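Local coordinates for signal recognition particle 19 kDa protein (Pyrococcus furiosus, PDB 3DLU) that probably binds 7S RNA directly and promotes attachment of SRP54 to it within the archaeal signal recognition particle, at residues Lys81-Ser84 with Leu85-Ala89; Gln90-Arg93 with Glu94-Arg98. All blocks are in the same frame, centred on the assembly; numbering follows the deposited sequence.

Contacts 1 and 2 follow each other along one rod, helix 81-100, the last long helix of the chain; residues 81-89 and 90-98 adjoin without a break, and the centres of the two contacts lie about 14 Å apart. Contact 1 sits nearer the middle of the protein, about 8 Å from the centre of the chain to its own centre, and packs against strand 3-6 and the loop holding Ile22 and Val23. Contact 2, about 11 Å from that centre, turns instead to helix 34-43. Lysines pack along leucines in residues 81-89, whereas arginines prevail in 93-98, where Arg93, Arg96, Arg97 and Arg98 follow closely in sequence and turn to different partners.

Contact 1 of 2, residues Lys81-Ser84 with Leu85-Ala89; sequences KSKS and LKLIA
Leu85 begins the second turn of helix 81-100 by giving its backbone N to Lys81 O, 2.8 Å away and nearly in line with that carbonyl. Its side chain leans back over the same turn: CG lies beside the backbone N (chi1 -69°), which brings CD1 within 3.9 Å of Lys81 CE, against the extended methylenes of the lysine. A leucine suits this buried place because its branches can also reach Val6, Ile22 and Val23, while the lysine carries its ammonium on to Glu10 and Val5 O.

Lys86 follows, its N bonded to Ser82 O at 3.2 Å. The straight chain runs past that carbonyl, with CG 3.6 Å from Ser82 O, and Lys86 NZ ends 4.0 Å from Ser82 OG, a proximity rather than a bond. Small and polar, Ser82 fits an exposed turn beside so long a neighbour.

At Leu87 the backbone N bonds to Lys83 O, and its isobutyl group faces the preceding turn. Lys83 bends at its second torsion (chi2 56°), folding its chain across the leucine until CE is 3.7 Å from Leu87 CG. Its aliphatic part thus shields a partly exposed leucine, which also touches Tyr79, and NZ remains at the outer end.

Ile88 closes the series, its N hydrogen-bonded to Ser84 O at 2.9 Å. Ile88 CG1 also lies 3.2 Å from Ser84 O. Ser84 is small enough to be buried near Phe4, and its hydroxyl is hydrogen-bonded to Gly80 O and Ser77 OG, which satisfies a polar atom inside the fold.

The chemistry is therefore divided: four backbone bonds set the helical pitch, whereas lysine methylenes supply hydrocarbon to the leucines and leave their charged ends for other partners or the surface.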
# COMPACT_ATOMS: atom_id res chain seq x y z
N LYS A 81 19.21 14.16 -0.93
CA LYS A 81 17.78 14.20 -1.18
C LYS A 81 17.30 15.59 -1.62
O LYS A 81 16.51 15.70 -2.55
CB LYS A 81 17.00 13.73 0.05
CG LYS A 81 15.49 13.90 -0.09
CD LYS A 81 14.74 13.19 1.04
CE LYS A 81 13.25 13.49 0.99
NZ LYS A 81 12.50 12.63 1.95
N SER A 82 17.76 16.65 -0.96
CA SER A 82 17.25 17.98 -1.26
C SER A 82 17.50 18.34 -2.74
O SER A 82 16.59 18.80 -3.44
CB SER A 82 17.87 19.03 -0.33
OG SER A 82 17.37 20.31 -0.63
N LYS A 83 18.71 18.11 -3.22
CA LYS A 83 19.02 18.39 -4.62
C LYS A 83 18.26 17.45 -5.56
O LYS A 83 17.82 17.87 -6.63
CB LYS A 83 20.52 18.32 -4.88
CG LYS A 83 20.88 18.47 -6.35
CD LYS A 83 20.33 19.77 -6.94
CE LYS A 83 20.85 20.01 -8.35
NZ LYS A 83 20.28 21.24 -9.00
N SER A 84 18.13 16.19 -5.18
CA SER A 84 17.38 15.23 -6.00
C SER A 84 15.91 15.64 -6.15
O SER A 84 15.34 15.48 -7.22
CB SER A 84 17.49 13.82 -5.40
OG SER A 84 18.84 13.37 -5.38
N LEU A 85 15.28 16.11 -5.08
CA LEU A 85 13.90 16.58 -5.14
C LEU A 85 13.75 17.74 -6.12
O LEU A 85 12.80 17.80 -6.89
CB LEU A 85 13.38 16.99 -3.77
CG LEU A 85 13.16 15.89 -2.72
CD1 LEU A 85 12.73 16.50 -1.39
CD2 LEU A 85 12.14 14.85 -3.21
N LYS A 86 14.69 18.68 -6.07
CA LYS A 86 14.67 19.81 -7.01
C LYS A 86 14.83 19.33 -8.46
O LYS A 86 14.11 19.77 -9.37
CB LYS A 86 15.74 20.84 -6.66
CG LYS A 86 15.48 21.59 -5.34
CD LYS A 86 16.72 22.36 -4.90
CE LYS A 86 16.51 23.01 -3.55
NZ LYS A 86 17.78 23.54 -3.00
N LEU A 87 15.78 18.42 -8.70
CA LEU A 87 16.00 17.90 -10.04
C LEU A 87 14.75 17.20 -10.54
O LEU A 87 14.37 17.34 -11.71
CB LEU A 87 17.17 16.91 -10.04
CG LEU A 87 18.55 17.52 -9.87
CD1 LEU A 87 19.55 16.42 -9.54
CD2 LEU A 87 18.93 18.24 -11.16
N ILE A 88 14.11 16.43 -9.66
CA ILE A 88 12.91 15.70 -10.02
C ILE A 88 11.77 16.65 -10.37
O ILE A 88 11.10 16.49 -11.39
CB ILE A 88 12.48 14.75 -8.89
CG1 ILE A 88 13.44 13.56 -8.85
CG2 ILE A 88 11.04 14.25 -9.09
CD1 ILE A 88 13.24 12.67 -7.62
N ALA A 89 11.56 17.66 -9.52
CA ALA A 89 10.51 18.65 -9.75
C ALA A 89 10.70 19.34 -11.10
O ALA A 89 9.75 19.46 -11.90
CB ALA A 89 10.47 19.67 -8.60

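Contact 2 of 2, residues Gln90-Arg93 with Glu94-Arg98; sequences QKIR and EFRRR
The basic later turns of helix 81-100, where it packs beside helix 34-43, hold a salt-bridge network in which Glu94 joins Lys91 to Arg98. Lys91 NZ meets Glu94 OE2 at 3.2 Å from above the carboxylate plane, and Arg98 NH1 donates to the anti lone pair of Glu94 OE1 at 2.6 Å. One acidic residue is thus shared by two basic ones, which probably tempers their mutual repulsion.

Lys91 reaches this position by bending twice (chi2 66°, chi3 49°), and the bent chain crosses the outer end of the Phe95 ring, with CG 3.4 Å from CZ. Over one face of that ring lies Lys91 O, which also accepts the backbone bond from Phe95 N at 2.9 Å. An alanine here would remove both the methylenes against Phe95 and the ammonium, and is likely to leave Glu94 OE2 without its mate on this turn.

Elsewhere flat groups rest on hydrocarbon. Ile92 CG2 lies over one face of the Arg96 guanidinium, 3.5 Å from NE, whose NH2 forms a salt bridge with Glu36. Arg93 CD covers a face of the Arg97 guanidinium, while Arg97 NH1 and Gln90 NE2 both donate to one water. Arg93 itself, bent at chi3 (-71°), offers NH1 to Gln90 OE1 at 2.9 Å, in its guanidinium plane, and also binds Ala28 O and Ile27 O.

The arrangement is typical of an amphipathic helix: Ile92 and Phe95 are buried toward helix 34-43, and ion pairs spaced i to i+3 and i to i+4 run along the more exposed flank.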
# COMPACT_ATOMS: atom_id res chain seq x y z
N GLN A 90 11.92 19.79 -11.37
CA GLN A 90 12.18 20.52 -12.60
C GLN A 90 12.04 19.61 -13.83
O GLN A 90 11.60 20.06 -14.89
CB GLN A 90 13.53 21.24 -12.55
CG GLN A 90 13.82 22.15 -13.76
CD GLN A 90 12.77 23.24 -13.99
OE1 GLN A 90 11.96 23.55 -13.12
NE2 GLN A 90 12.81 23.84 -15.17
N LYS A 91 12.38 18.34 -13.68
CA LYS A 91 12.19 17.38 -14.76
C LYS A 91 10.70 17.15 -15.04
O LYS A 91 10.29 17.04 -16.20
CB LYS A 91 12.89 16.06 -14.42
CG LYS A 91 12.69 14.97 -15.45
CD LYS A 91 13.35 15.34 -16.78
CE LYS A 91 14.78 15.80 -16.57
NZ LYS A 91 15.46 15.95 -17.90
N ILE A 92 9.89 17.09 -13.99
CA ILE A 92 8.45 16.92 -14.17
C ILE A 92 7.86 18.15 -14.88
O ILE A 92 7.01 18.01 -15.76
CB ILE A 92 7.73 16.67 -12.83
CG1 ILE A 92 8.15 15.32 -12.25
CG2 ILE A 92 6.21 16.72 -13.02
CD1 ILE A 92 7.55 15.05 -10.86
N ARG A 93 8.33 19.34 -14.52
CA ARG A 93 7.90 20.56 -15.20
C ARG A 93 8.20 20.46 -16.69
O ARG A 93 7.38 20.83 -17.54
CB ARG A 93 8.59 21.79 -14.60
CG ARG A 93 8.38 23.10 -15.37
CD ARG A 93 8.82 24.32 -14.54
NE ARG A 93 7.89 24.55 -13.44
CZ ARG A 93 8.13 24.25 -12.17
NH1 ARG A 93 9.32 23.74 -11.83
NH2 ARG A 93 7.20 24.44 -11.26
N GLU A 94 9.39 19.98 -17.01
CA GLU A 94 9.79 19.82 -18.40
C GLU A 94 8.91 18.81 -19.15
O GLU A 94 8.45 19.10 -20.26
CB GLU A 94 11.28 19.47 -18.48
CG GLU A 94 11.78 19.11 -19.86
CD GLU A 94 13.18 18.49 -19.82
OE1 GLU A 94 13.61 17.91 -20.84
OE2 GLU A 94 13.84 18.58 -18.76
N PHE A 95 8.67 17.63 -18.56
CA PHE A 95 7.76 16.64 -19.15
C PHE A 95 6.41 17.28 -19.43
O PHE A 95 5.80 17.04 -20.47
CB PHE A 95 7.45 15.47 -18.20
CG PHE A 95 8.61 14.58 -17.90
CD1 PHE A 95 9.63 14.40 -18.82
CD2 PHE A 95 8.67 13.89 -16.69
CE1 PHE A 95 10.69 13.56 -18.54
CE2 PHE A 95 9.72 13.05 -16.40
CZ PHE A 95 10.74 12.88 -17.33
N ARG A 96 5.90 18.03 -18.46
CA ARG A 96 4.58 18.62 -18.59
C ARG A 96 4.52 19.65 -19.73
O ARG A 96 3.53 19.72 -20.45
CB ARG A 96 4.12 19.23 -17.27
CG ARG A 96 3.83 18.15 -16.21
CD ARG A 96 3.42 18.80 -14.90
NE ARG A 96 2.97 17.82 -13.93
CZ ARG A 96 2.45 18.13 -12.75
NH1 ARG A 96 2.31 19.42 -12.40
NH2 ARG A 96 2.06 17.17 -11.92
N ARG A 97 5.58 20.44 -19.88
CA ARG A 97 5.64 21.39 -20.99
C ARG A 97 5.65 20.64 -22.32
O ARG A 97 5.02 21.07 -23.29
CB ARG A 97 6.87 22.29 -20.86
CG ARG A 97 6.70 23.38 -19.81
CD ARG A 97 8.01 24.06 -19.47
NE ARG A 97 7.80 25.27 -18.68
CZ ARG A 97 8.74 25.88 -17.97
NH1 ARG A 97 9.98 25.38 -17.94
NH2 ARG A 97 8.45 26.97 -17.28
N ARG A 98 6.36 19.52 -22.38
CA ARG A 98 6.34 18.69 -23.59
C ARG A 98 4.94 18.15 -23.89
O ARG A 98 4.48 18.20 -25.03
CB ARG A 98 7.36 17.55 -23.50
CG ARG A 98 8.78 17.99 -23.76
CD ARG A 98 9.66 16.81 -24.16
NE ARG A 98 10.18 16.09 -23.00
CZ ARG A 98 11.30 16.42 -22.36
NH1 ARG A 98 12.03 17.44 -22.79
NH2 ARG A 98 11.71 15.72 -21.31
O HOH W 1 11.78 26.49 -16.32